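Local coordinates for peptide ABC transporter, peptide-binding protein (Thermus thermophilus, PDB 2D5W) that binds oligopeptides, here a pentapeptide, and probably hands them to an ABC transporter for uptake across the membrane, at residues P89-R97 / G205-F213. Sequence-based numbering, arbitrary orientation.
Sequences PDAKWSDGR and GAMVYSGPF
The type I beta turn from Trp93 to Gly96, in the loop that leads from strand 78-86 to helix 101-112, docks on the loop running from helix 199-203 into strand 213-219, with Ser94 and Tyr209 at the join. Ser94 holds the backbone of Tyr209 at both of its polar atoms. Ser94 OG, turned between its own N and carbonyl carbon (chi1 57°), accepts from Tyr209 N at 2.8 Å in a nearly straight bond of 163°. The return bond, Ser94 N to Tyr209 O, is short at 2.7 Å but weak, being bent to 124° at the hydrogen. Ser94 OG also lies at the edge of the Tyr209 ring, near its plane, 3.6 Å from CD2. Val208 is wedged between two side chains of the turn: CG2 packs obliquely on the indole of Trp93, 3.7 Å from CE3, while CG1 sits 3.5 Å from Asp95 OD2. Farther along the indole, Trp93 CZ3 meets Ser210 CB at 3.7 Å. His160 and Tyr156 also meet this ring, and its NE1 donates to Asp103 on helix 101-112. Replacing Trp93 by an alanine would probably leave Val208 CG2 and Ser210 CB without their packing surface and Asp103 without this donor. A water donates to both Lys92 O and Ser210 O, bridging the backbones beside the direct bonds. Gly96 N bonds to Trp93 O within the turn, and just past it Arg97 N donates to Asp95 OD1 at 3.0 Å, from above the carboxylate plane. OD2 of this carboxylate is hydrogen-bonded to His160 of helix 159-173. The arrangement is a type I beta turn overlapped at its second half by an Asx turn, joining two loops in a family 5 solute-binding protein.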
ATOM      1  N   PRO A  89     -24.048   8.836  16.915  1.00 11.37           N
ATOM      2  CA  PRO A  89     -25.469   8.724  16.578  1.00 12.18           C
ATOM      3  C   PRO A  89     -25.811   9.299  15.207  1.00 12.02           C
ATOM      4  O   PRO A  89     -26.820   8.932  14.607  1.00 13.51           O
ATOM      5  CB  PRO A  89     -26.149   9.490  17.710  1.00 12.86           C
ATOM      6  CG  PRO A  89     -25.132  10.530  18.072  1.00 13.65           C
ATOM      7  CD  PRO A  89     -23.846   9.733  18.065  1.00 12.46           C
ATOM      8  N   ASP A  90     -24.963  10.200  14.719  1.00 11.42           N
ATOM      9  CA  ASP A  90     -25.185  10.838  13.426  1.00 12.47           C
ATOM     10  C   ASP A  90     -24.330  10.295  12.278  1.00 11.67           C
ATOM     11  O   ASP A  90     -24.255  10.911  11.215  1.00 12.75           O
ATOM     12  CB  ASP A  90     -24.991  12.355  13.549  1.00 12.67           C
ATOM     13  CG  ASP A  90     -23.711  12.729  14.265  1.00 13.37           C
ATOM     14  OD1 ASP A  90     -22.834  11.854  14.433  1.00 13.20           O
ATOM     15  OD2 ASP A  90     -23.573  13.908  14.656  1.00 15.44           O
ATOM     16  N   ALA A  91     -23.689   9.148  12.482  1.00 11.16           N
ATOM     17  CA  ALA A  91     -22.882   8.547  11.421  1.00 10.92           C
ATOM     18  C   ALA A  91     -23.878   7.978  10.416  1.00 11.17           C
ATOM     19  O   ALA A  91     -24.693   7.123  10.763  1.00 11.33           O
ATOM     20  CB  ALA A  91     -22.009   7.438  11.985  1.00 11.45           C
ATOM     21  N   LYS A  92     -23.812   8.447   9.174  1.00 11.91           N
ATOM     22  CA  LYS A  92     -24.750   7.996   8.153  1.00 11.36           C
ATOM     23  C   LYS A  92     -24.160   7.774   6.770  1.00 10.65           C
ATOM     24  O   LYS A  92     -23.206   8.441   6.366  1.00 11.39           O
ATOM     25  CB  LYS A  92     -25.898   9.006   8.009  1.00 14.02           C
ATOM     26  CG  LYS A  92     -26.734   9.208   9.259  1.00 16.67           C
ATOM     27  CD  LYS A  92     -27.915  10.133   8.992  1.00 20.41           C
ATOM     28  CE  LYS A  92     -28.658  10.450  10.279  1.00 24.77           C
ATOM     29  NZ  LYS A  92     -29.036   9.216  11.019  1.00 25.83           N
ATOM     30  N   TRP A  93     -24.752   6.830   6.047  1.00  9.51           N
ATOM     31  CA  TRP A  93     -24.347   6.548   4.680  1.00  9.52           C
ATOM     32  C   TRP A  93     -24.907   7.677   3.812  1.00  9.44           C
ATOM     33  O   TRP A  93     -25.839   8.388   4.220  1.00 10.20           O
ATOM     34  CB  TRP A  93     -24.912   5.204   4.218  1.00  9.19           C
ATOM     35  CG  TRP A  93     -24.365   4.016   4.961  1.00  9.36           C
ATOM     36  CD1 TRP A  93     -25.003   3.278   5.920  1.00  9.55           C
ATOM     37  CD2 TRP A  93     -23.066   3.431   4.804  1.00  9.40           C
ATOM     38  NE1 TRP A  93     -24.181   2.269   6.367  1.00 10.40           N
ATOM     39  CE2 TRP A  93     -22.985   2.341   5.701  1.00  9.33           C
ATOM     40  CE3 TRP A  93     -21.959   3.724   3.993  1.00  9.52           C
ATOM     41  CZ2 TRP A  93     -21.841   1.542   5.810  1.00  9.65           C
ATOM     42  CZ3 TRP A  93     -20.819   2.928   4.102  1.00  9.55           C
ATOM     43  CH2 TRP A  93     -20.772   1.850   5.004  1.00 10.52           C
ATOM     44  N   SER A  94     -24.353   7.833   2.614  1.00  9.79           N
ATOM     45  CA  SER A  94     -24.778   8.893   1.706  1.00  9.74           C
ATOM     46  C   SER A  94     -26.228   8.787   1.236  1.00 10.24           C
ATOM     47  O   SER A  94     -26.770   9.755   0.701  1.00 11.60           O
ATOM     48  CB  SER A  94     -23.840   8.959   0.497  1.00  9.61           C
ATOM     49  OG  SER A  94     -23.784   7.718  -0.176  1.00 10.03           O
ATOM     50  N   ASP A  95     -26.856   7.629   1.427  1.00 10.15           N
ATOM     51  CA  ASP A  95     -28.253   7.465   1.033  1.00 10.87           C
ATOM     52  C   ASP A  95     -29.186   7.773   2.202  1.00 11.34           C
ATOM     53  O   ASP A  95     -30.404   7.610   2.096  1.00 13.27           O
ATOM     54  CB  ASP A  95     -28.521   6.048   0.501  1.00 11.18           C
ATOM     55  CG  ASP A  95     -28.252   4.963   1.531  1.00 11.26           C
ATOM     56  OD1 ASP A  95     -27.831   5.286   2.663  1.00 11.64           O
ATOM     57  OD2 ASP A  95     -28.464   3.775   1.193  1.00 12.66           O
ATOM     58  N   GLY A  96     -28.611   8.219   3.315  1.00 11.19           N
ATOM     59  CA  GLY A  96     -29.410   8.559   4.478  1.00 12.70           C
ATOM     60  C   GLY A  96     -29.561   7.475   5.530  1.00 12.87           C
ATOM     61  O   GLY A  96     -30.029   7.755   6.636  1.00 14.27           O
ATOM     62  N   ARG A  97     -29.186   6.243   5.201  1.00 12.46           N
ATOM     63  CA  ARG A  97     -29.298   5.142   6.153  1.00 13.14           C
ATOM     64  C   ARG A  97     -28.237   5.262   7.246  1.00 12.74           C
ATOM     65  O   ARG A  97     -27.131   5.748   7.006  1.00 12.85           O
ATOM     66  CB  ARG A  97     -29.157   3.798   5.430  1.00 15.24           C
ATOM     67  CG  ARG A  97     -30.195   3.578   4.335  1.00 18.14           C
ATOM     68  CD  ARG A  97     -31.608   3.541   4.904  1.00 21.24           C
ATOM     69  NE  ARG A  97     -31.875   2.302   5.630  1.00 25.81           N
ATOM     70  CZ  ARG A  97     -31.988   1.108   5.052  1.00 27.86           C
ATOM     71  NH1 ARG A  97     -32.231   0.031   5.786  1.00 29.78           N
ATOM     72  NH2 ARG A  97     -31.866   0.992   3.736  1.00 29.60           N
ATOM     73  N   GLY A 205     -24.925   3.711  -9.436  1.00 10.48           N
ATOM     74  CA  GLY A 205     -25.295   3.748  -8.028  1.00 10.89           C
ATOM     75  C   GLY A 205     -25.159   2.479  -7.209  1.00 10.46           C
ATOM     76  O   GLY A 205     -25.876   2.300  -6.224  1.00 11.23           O
ATOM     77  N   ALA A 206     -24.220   1.615  -7.574  1.00 10.08           N
ATOM     78  CA  ALA A 206     -24.035   0.352  -6.863  1.00  9.90           C
ATOM     79  C   ALA A 206     -23.616   0.485  -5.403  1.00 10.14           C
ATOM     80  O   ALA A 206     -23.912  -0.393  -4.594  1.00 10.36           O
ATOM     81  CB  ALA A 206     -23.021  -0.515  -7.604  1.00 12.46           C
ATOM     82  N   MET A 207     -22.923   1.565  -5.058  1.00  9.48           N
ATOM     83  CA  MET A 207     -22.464   1.749  -3.686  1.00  9.19           C
ATOM     84  C   MET A 207     -22.971   3.020  -3.021  1.00  8.92           C
ATOM     85  O   MET A 207     -23.525   3.908  -3.676  1.00  9.34           O
ATOM     86  CB  MET A 207     -20.929   1.762  -3.648  1.00 10.10           C
ATOM     87  CG  MET A 207     -20.274   0.393  -3.750  1.00  9.44           C
ATOM     88  SD  MET A 207     -20.626  -0.653  -2.310  1.00 10.85           S
ATOM     89  CE  MET A 207     -19.486   0.051  -1.092  1.00 11.90           C
ATOM     90  N   VAL A 208     -22.798   3.071  -1.701  1.00  8.73           N
ATOM     91  CA  VAL A 208     -23.128   4.249  -0.910  1.00  9.09           C
ATOM     92  C   VAL A 208     -21.835   4.595  -0.178  1.00  8.52           C
ATOM     93  O   VAL A 208     -20.938   3.749  -0.062  1.00  9.81           O
ATOM     94  CB  VAL A 208     -24.295   4.027   0.075  1.00  9.40           C
ATOM     95  CG1 VAL A 208     -25.585   3.805  -0.715  1.00 10.41           C
ATOM     96  CG2 VAL A 208     -24.003   2.870   1.002  1.00 11.53           C
ATOM     97  N   TYR A 209     -21.756   5.821   0.326  1.00  9.14           N
ATOM     98  CA  TYR A 209     -20.534   6.343   0.917  1.00  8.80           C
ATOM     99  C   TYR A 209     -20.673   6.902   2.322  1.00  8.40           C
ATOM    100  O   TYR A 209     -21.686   7.502   2.657  1.00  9.33           O
ATOM    101  CB  TYR A 209     -20.011   7.400  -0.057  1.00  8.87           C
ATOM    102  CG  TYR A 209     -19.917   6.835  -1.462  1.00  8.12           C
ATOM    103  CD1 TYR A 209     -18.807   6.089  -1.849  1.00  8.10           C
ATOM    104  CD2 TYR A 209     -20.986   6.930  -2.361  1.00  8.39           C
ATOM    105  CE1 TYR A 209     -18.755   5.447  -3.074  1.00  9.03           C
ATOM    106  CE2 TYR A 209     -20.944   6.281  -3.601  1.00  8.75           C
ATOM    107  CZ  TYR A 209     -19.819   5.539  -3.945  1.00  7.93           C
ATOM    108  OH  TYR A 209     -19.749   4.869  -5.145  1.00  9.11           O
ATOM    109  N   SER A 210     -19.636   6.723   3.135  1.00  8.67           N
ATOM    110  CA  SER A 210     -19.653   7.181   4.523  1.00  8.83           C
ATOM    111  C   SER A 210     -18.731   8.359   4.808  1.00  8.63           C
ATOM    112  O   SER A 210     -18.722   8.881   5.922  1.00  9.91           O
ATOM    113  CB  SER A 210     -19.243   6.034   5.435  1.00  9.11           C
ATOM    114  OG  SER A 210     -17.925   5.626   5.108  1.00 10.03           O
ATOM    115  N   GLY A 211     -17.943   8.759   3.814  1.00  8.78           N
ATOM    116  CA  GLY A 211     -17.007   9.851   4.004  1.00  9.41           C
ATOM    117  C   GLY A 211     -17.573  11.230   3.742  1.00  9.37           C
ATOM    118  O   GLY A 211     -18.763  11.378   3.482  1.00  9.37           O
ATOM    119  N   PRO A 212     -16.733  12.271   3.809  1.00 10.03           N
ATOM    120  CA  PRO A 212     -17.192  13.640   3.569  1.00  9.96           C
ATOM    121  C   PRO A 212     -17.660  13.887   2.135  1.00  8.97           C
ATOM    122  O   PRO A 212     -18.314  14.891   1.862  1.00 10.18           O
ATOM    123  CB  PRO A 212     -15.980  14.489   3.964  1.00 11.81           C
ATOM    124  CG  PRO A 212     -14.824  13.574   3.738  1.00 12.22           C
ATOM    125  CD  PRO A 212     -15.327  12.251   4.245  1.00 11.17           C
ATOM    126  N   PHE A 213     -17.324  12.967   1.232  1.00  9.19           N
ATOM    127  CA  PHE A 213     -17.728  13.066  -0.169  1.00  8.66           C
ATOM    128  C   PHE A 213     -18.334  11.750  -0.638  1.00  8.21           C
ATOM    129  O   PHE A 213     -18.115  10.694  -0.033  1.00  8.93           O
ATOM    130  CB  PHE A 213     -16.522  13.431  -1.049  1.00  9.18           C
ATOM    131  CG  PHE A 213     -15.944  14.783  -0.737  1.00  7.80           C
ATOM    132  CD1 PHE A 213     -16.450  15.938  -1.343  1.00  8.71           C
ATOM    133  CD2 PHE A 213     -14.959  14.916   0.233  1.00  8.26           C
ATOM    134  CE1 PHE A 213     -15.981  17.204  -0.972  1.00  9.03           C
ATOM    135  CE2 PHE A 213     -14.487  16.177   0.606  1.00  8.24           C
ATOM    136  CZ  PHE A 213     -15.001  17.320   0.005  1.00  9.01           C
TER
HETATM  137  O   HOH W   1     -20.994   9.421   7.751  1.00 12.09           O